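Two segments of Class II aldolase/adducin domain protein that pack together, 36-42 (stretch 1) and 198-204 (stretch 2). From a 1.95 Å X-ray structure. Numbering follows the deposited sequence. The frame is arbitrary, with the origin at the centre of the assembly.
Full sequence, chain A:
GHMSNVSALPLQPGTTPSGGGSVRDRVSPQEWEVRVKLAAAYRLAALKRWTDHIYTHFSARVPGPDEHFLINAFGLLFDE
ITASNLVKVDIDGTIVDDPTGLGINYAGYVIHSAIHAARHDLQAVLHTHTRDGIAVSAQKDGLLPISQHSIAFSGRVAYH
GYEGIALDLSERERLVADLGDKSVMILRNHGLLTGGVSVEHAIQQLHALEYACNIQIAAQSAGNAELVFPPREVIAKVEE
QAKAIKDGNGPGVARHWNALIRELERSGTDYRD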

ATOM      1  N   VAL A  36     -15.977 -13.648 -23.013  1.00 31.39           N
ATOM      2  CA  VAL A  36     -16.122 -13.878 -21.579  1.00 31.70           C
ATOM      3  C   VAL A  36     -14.745 -13.868 -20.905  1.00 30.97           C
ATOM      4  O   VAL A  36     -14.552 -13.175 -19.904  1.00 31.01           O
ATOM      5  N   LYS A  37     -13.804 -14.629 -21.462  1.00 30.11           N
ATOM      6  CA  LYS A  37     -12.406 -14.697 -20.964  1.00 29.23           C
ATOM      7  C   LYS A  37     -11.678 -13.358 -20.971  1.00 27.45           C
ATOM      8  O   LYS A  37     -11.030 -13.008 -19.982  1.00 27.23           O
ATOM      9  N   LEU A  38     -11.777 -12.610 -22.069  1.00 25.80           N
ATOM     10  CA  LEU A  38     -11.125 -11.285 -22.152  1.00 24.39           C
ATOM     11  C   LEU A  38     -11.766 -10.285 -21.177  1.00 24.23           C
ATOM     12  O   LEU A  38     -11.049  -9.518 -20.543  1.00 23.86           O
ATOM     13  N   ALA A  39     -13.101 -10.331 -21.017  1.00 23.93           N
ATOM     14  CA  ALA A  39     -13.760  -9.490 -20.024  1.00 24.29           C
ATOM     15  C   ALA A  39     -13.313  -9.806 -18.589  1.00 24.37           C
ATOM     16  O   ALA A  39     -13.070  -8.888 -17.787  1.00 23.88           O
ATOM     17  N   ALA A  40     -13.174 -11.097 -18.275  1.00 24.27           N
ATOM     18  CA  ALA A  40     -12.658 -11.520 -16.986  1.00 23.99           C
ATOM     19  C   ALA A  40     -11.250 -10.997 -16.801  1.00 23.43           C
ATOM     20  O   ALA A  40     -10.885 -10.589 -15.701  1.00 23.32           O
ATOM     21  N   ALA A  41     -10.462 -11.004 -17.869  1.00 22.59           N
ATOM     22  CA  ALA A  41      -9.068 -10.512 -17.783  1.00 22.13           C
ATOM     23  C   ALA A  41      -9.044  -9.010 -17.446  1.00 22.46           C
ATOM     24  O   ALA A  41      -8.296  -8.583 -16.561  1.00 22.33           O
ATOM     25  N   TYR A  42      -9.909  -8.224 -18.097  1.00 22.46           N
ATOM     26  CA  TYR A  42     -10.058  -6.801 -17.746  1.00 22.96           C
ATOM     27  C   TYR A  42     -10.446  -6.547 -16.283  1.00 23.63           C
ATOM     28  O   TYR A  42      -9.798  -5.755 -15.608  1.00 23.63           O
ATOM     29  N   SER A 198      -3.423 -18.092 -25.383  1.00 26.72           N
ATOM     30  CA  SER A 198      -4.804 -17.913 -24.939  1.00 26.24           C
ATOM     31  C   SER A 198      -4.781 -16.722 -23.996  1.00 25.64           C
ATOM     32  O   SER A 198      -3.706 -16.287 -23.576  1.00 24.92           O
ATOM     33  N   VAL A 199      -5.956 -16.198 -23.667  1.00 24.87           N
ATOM     34  CA  VAL A 199      -6.102 -15.163 -22.641  1.00 24.50           C
ATOM     35  C   VAL A 199      -5.544 -15.682 -21.298  1.00 24.16           C
ATOM     36  O   VAL A 199      -4.823 -14.976 -20.597  1.00 24.38           O
ATOM     37  N   GLU A 200      -5.831 -16.939 -20.988  1.00 24.30           N
ATOM     38  CA  GLU A 200      -5.395 -17.558 -19.728  1.00 24.37           C
ATOM     39  C   GLU A 200      -3.862 -17.590 -19.638  1.00 23.84           C
ATOM     40  O   GLU A 200      -3.274 -17.243 -18.611  1.00 22.85           O
ATOM     41  N   HIS A 201      -3.230 -18.027 -20.713  1.00 23.39           N
ATOM     42  CA  HIS A 201      -1.763 -18.092 -20.746  1.00 23.83           C
ATOM     43  C   HIS A 201      -1.114 -16.694 -20.588  1.00 23.64           C
ATOM     44  O   HIS A 201      -0.148 -16.526 -19.819  1.00 24.34           O
ATOM     45  N   ALA A 202      -1.632 -15.706 -21.329  1.00 22.91           N
ATOM     46  CA  ALA A 202      -1.156 -14.330 -21.264  1.00 22.43           C
ATOM     47  C   ALA A 202      -1.311 -13.749 -19.862  1.00 22.01           C
ATOM     48  O   ALA A 202      -0.414 -13.093 -19.344  1.00 21.21           O
ATOM     49  N   ILE A 203      -2.460 -14.008 -19.251  1.00 21.12           N
ATOM     50  CA  ILE A 203      -2.724 -13.499 -17.930  1.00 21.76           C
ATOM     51  C   ILE A 203      -1.837 -14.156 -16.872  1.00 22.02           C
ATOM     52  O   ILE A 203      -1.444 -13.484 -15.903  1.00 21.95           O
ATOM     53  N   GLN A 204      -1.525 -15.455 -17.031  1.00 22.19           N
ATOM     54  CA  GLN A 204      -0.678 -16.121 -16.053  1.00 22.52           C
ATOM     55  C   GLN A 204       0.706 -15.493 -16.104  1.00 21.94           C
ATOM     56  O   GLN A 204       1.275 -15.191 -15.072  1.00 21.55           O
TER

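Helix 36-42 and helix 199-204, the latter preceded by Ser198 as its N-cap, 158 or more residues apart in sequence at their contacts, run nearly parallel: their axes differ by 18° and approach to 10.2 Å. The CA atoms of Leu38 and Val199 lie 6.4 Å apart, those of Ala41 and Ile203 7.0 Å apart, so the register advances about one turn on each helix between these pairs. No hydrogen bond crosses the interface, which buries 252 Å² in total.

Val36, chi1 t, makes no contact, its side chain out of reach of stretch 2. Lys37 points toward it. With chi1 m, chi2 and chi3 t and chi4 p, its chain runs out to the level of the Glu200 carboxylate, where Lys37 CE lies 3.1 Å from Glu200 OE2, while NZ bends away. The charged ends are less close: Lys37 NZ to Glu200 OE2 is 4.4 Å, beyond a salt bridge. Glu200 leaves its backbone sideways, but chi1 m and an off-well chi2 of 96° bring its carboxylate nearer. At the base of Lys37, its CB is 4.2 Å from Val199 CB, and its carbonyl O is 3.6 Å from Val199 CG1; that oxygen accepts the helical bond from Ala41 N at 3.0 Å.

Leu38 (t, p) points sideways, yet its CD1 reaches within 4.4 Å of Val199 CG2. Ala39 points away and Ala40 sideways, neither touching stretch 2. Ala41 turns back toward it, and its single methyl meets two residues: Ala41 CB is 3.8 Å from Val199 CG1 and 3.8 Å from Ile203 CD1. Val199 (chi1 t) thus contacts Lys37, Leu38 and Ala41, while Ile203 (m, m) extends the apolar contact one turn further. Tyr42, chi1 m, points away, its hydroxyl hydrogen-bonded elsewhere in the structure.

Outside the contact, Ser198 (chi1 p) caps the helix that follows: His201 N donates to Ser198 OG at 2.9 Å and 164°.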

ATOM      1  CB  VAL A  36     -16.888 -15.185 -21.303  1.00 32.26           C
ATOM      2  CG1 VAL A  36     -16.738 -15.610 -19.857  1.00 32.97           C
ATOM      3  CG2 VAL A  36     -18.382 -15.024 -21.668  1.00 32.78           C
ATOM      4  CB  LYS A  37     -11.590 -15.757 -21.728  1.00 29.38           C
ATOM      5  CG  LYS A  37     -11.888 -17.198 -21.278  1.00 33.40           C
ATOM      6  CD  LYS A  37     -11.370 -18.255 -22.247  1.00 37.99           C
ATOM      7  CE  LYS A  37     -11.558 -19.672 -21.652  1.00 43.39           C
ATOM      8  NZ  LYS A  37     -12.975 -20.158 -21.676  1.00 47.30           N
ATOM      9  CB  LEU A  38     -11.132 -10.731 -23.597  1.00 24.10           C
ATOM     10  CG  LEU A  38     -10.378  -9.433 -23.825  1.00 23.36           C
ATOM     11  CD1 LEU A  38      -8.875  -9.635 -23.563  1.00 23.22           C
ATOM     12  CD2 LEU A  38     -10.616  -8.890 -25.254  1.00 23.05           C
ATOM     13  CB  ALA A  39     -15.354  -9.574 -20.143  1.00 24.57           C
ATOM     14  CB  ALA A  40     -12.656 -13.029 -16.880  1.00 24.85           C
ATOM     15  CB  ALA A  41      -8.343 -10.785 -19.044  1.00 21.82           C
ATOM     16  CB  TYR A  42     -11.039  -6.102 -18.690  1.00 22.90           C
ATOM     17  CG  TYR A  42     -10.465  -5.669 -20.019  1.00 23.56           C
ATOM     18  CD1 TYR A  42      -9.780  -4.450 -20.128  1.00 23.00           C
ATOM     19  CD2 TYR A  42     -10.640  -6.458 -21.188  1.00 22.98           C
ATOM     20  CE1 TYR A  42      -9.290  -4.007 -21.332  1.00 22.60           C
ATOM     21  CE2 TYR A  42     -10.148  -6.020 -22.413  1.00 23.03           C
ATOM     22  CZ  TYR A  42      -9.453  -4.795 -22.467  1.00 23.82           C
ATOM     23  OH  TYR A  42      -8.943  -4.321 -23.633  1.00 24.58           O
ATOM     24  CB  SER A 198      -5.276 -19.159 -24.187  1.00 26.59           C
ATOM     25  OG  SER A 198      -4.512 -19.350 -23.003  1.00 26.01           O
ATOM     26  CB  VAL A 199      -7.598 -14.734 -22.490  1.00 24.07           C
ATOM     27  CG1 VAL A 199      -7.804 -13.871 -21.240  1.00 24.58           C
ATOM     28  CG2 VAL A 199      -8.078 -13.997 -23.753  1.00 24.14           C
ATOM     29  CB  GLU A 200      -5.953 -18.965 -19.593  1.00 24.82           C
ATOM     30  CG  GLU A 200      -7.499 -19.069 -19.730  1.00 27.54           C
ATOM     31  CD  GLU A 200      -7.964 -19.445 -21.131  1.00 30.06           C
ATOM     32  OE1 GLU A 200      -7.747 -18.667 -22.084  1.00 29.51           O
ATOM     33  OE2 GLU A 200      -8.583 -20.516 -21.271  1.00 32.17           O
ATOM     34  CB  HIS A 201      -1.319 -18.798 -22.040  1.00 23.92           C
ATOM     35  CG  HIS A 201       0.170 -18.862 -22.211  1.00 24.04           C
ATOM     36  ND1 HIS A 201       0.776 -18.810 -23.448  1.00 24.64           N
ATOM     37  CD2 HIS A 201       1.172 -18.960 -21.303  1.00 24.62           C
ATOM     38  CE1 HIS A 201       2.093 -18.873 -23.294  1.00 25.28           C
ATOM     39  NE2 HIS A 201       2.357 -18.956 -21.998  1.00 24.73           N
ATOM     40  CB  ALA A 202      -1.874 -13.438 -22.329  1.00 22.43           C
ATOM     41  CB  ILE A 203      -4.238 -13.698 -17.562  1.00 21.65           C
ATOM     42  CG1 ILE A 203      -5.084 -12.591 -18.200  1.00 22.83           C
ATOM     43  CG2 ILE A 203      -4.413 -13.724 -16.063  1.00 22.49           C
ATOM     44  CD1 ILE A 203      -4.868 -11.141 -17.653  1.00 24.21           C
ATOM     45  CB  GLN A 204      -0.535 -17.637 -16.288  1.00 23.66           C
ATOM     46  CG  GLN A 204       0.313 -18.331 -15.169  1.00 25.28           C
ATOM     47  CD  GLN A 204       0.394 -19.848 -15.275  1.00 32.55           C
ATOM     48  OE1 GLN A 204       0.289 -20.419 -16.352  1.00 36.13           O
ATOM     49  NE2 GLN A 204       0.596 -20.508 -14.141  1.00 35.86           N
TER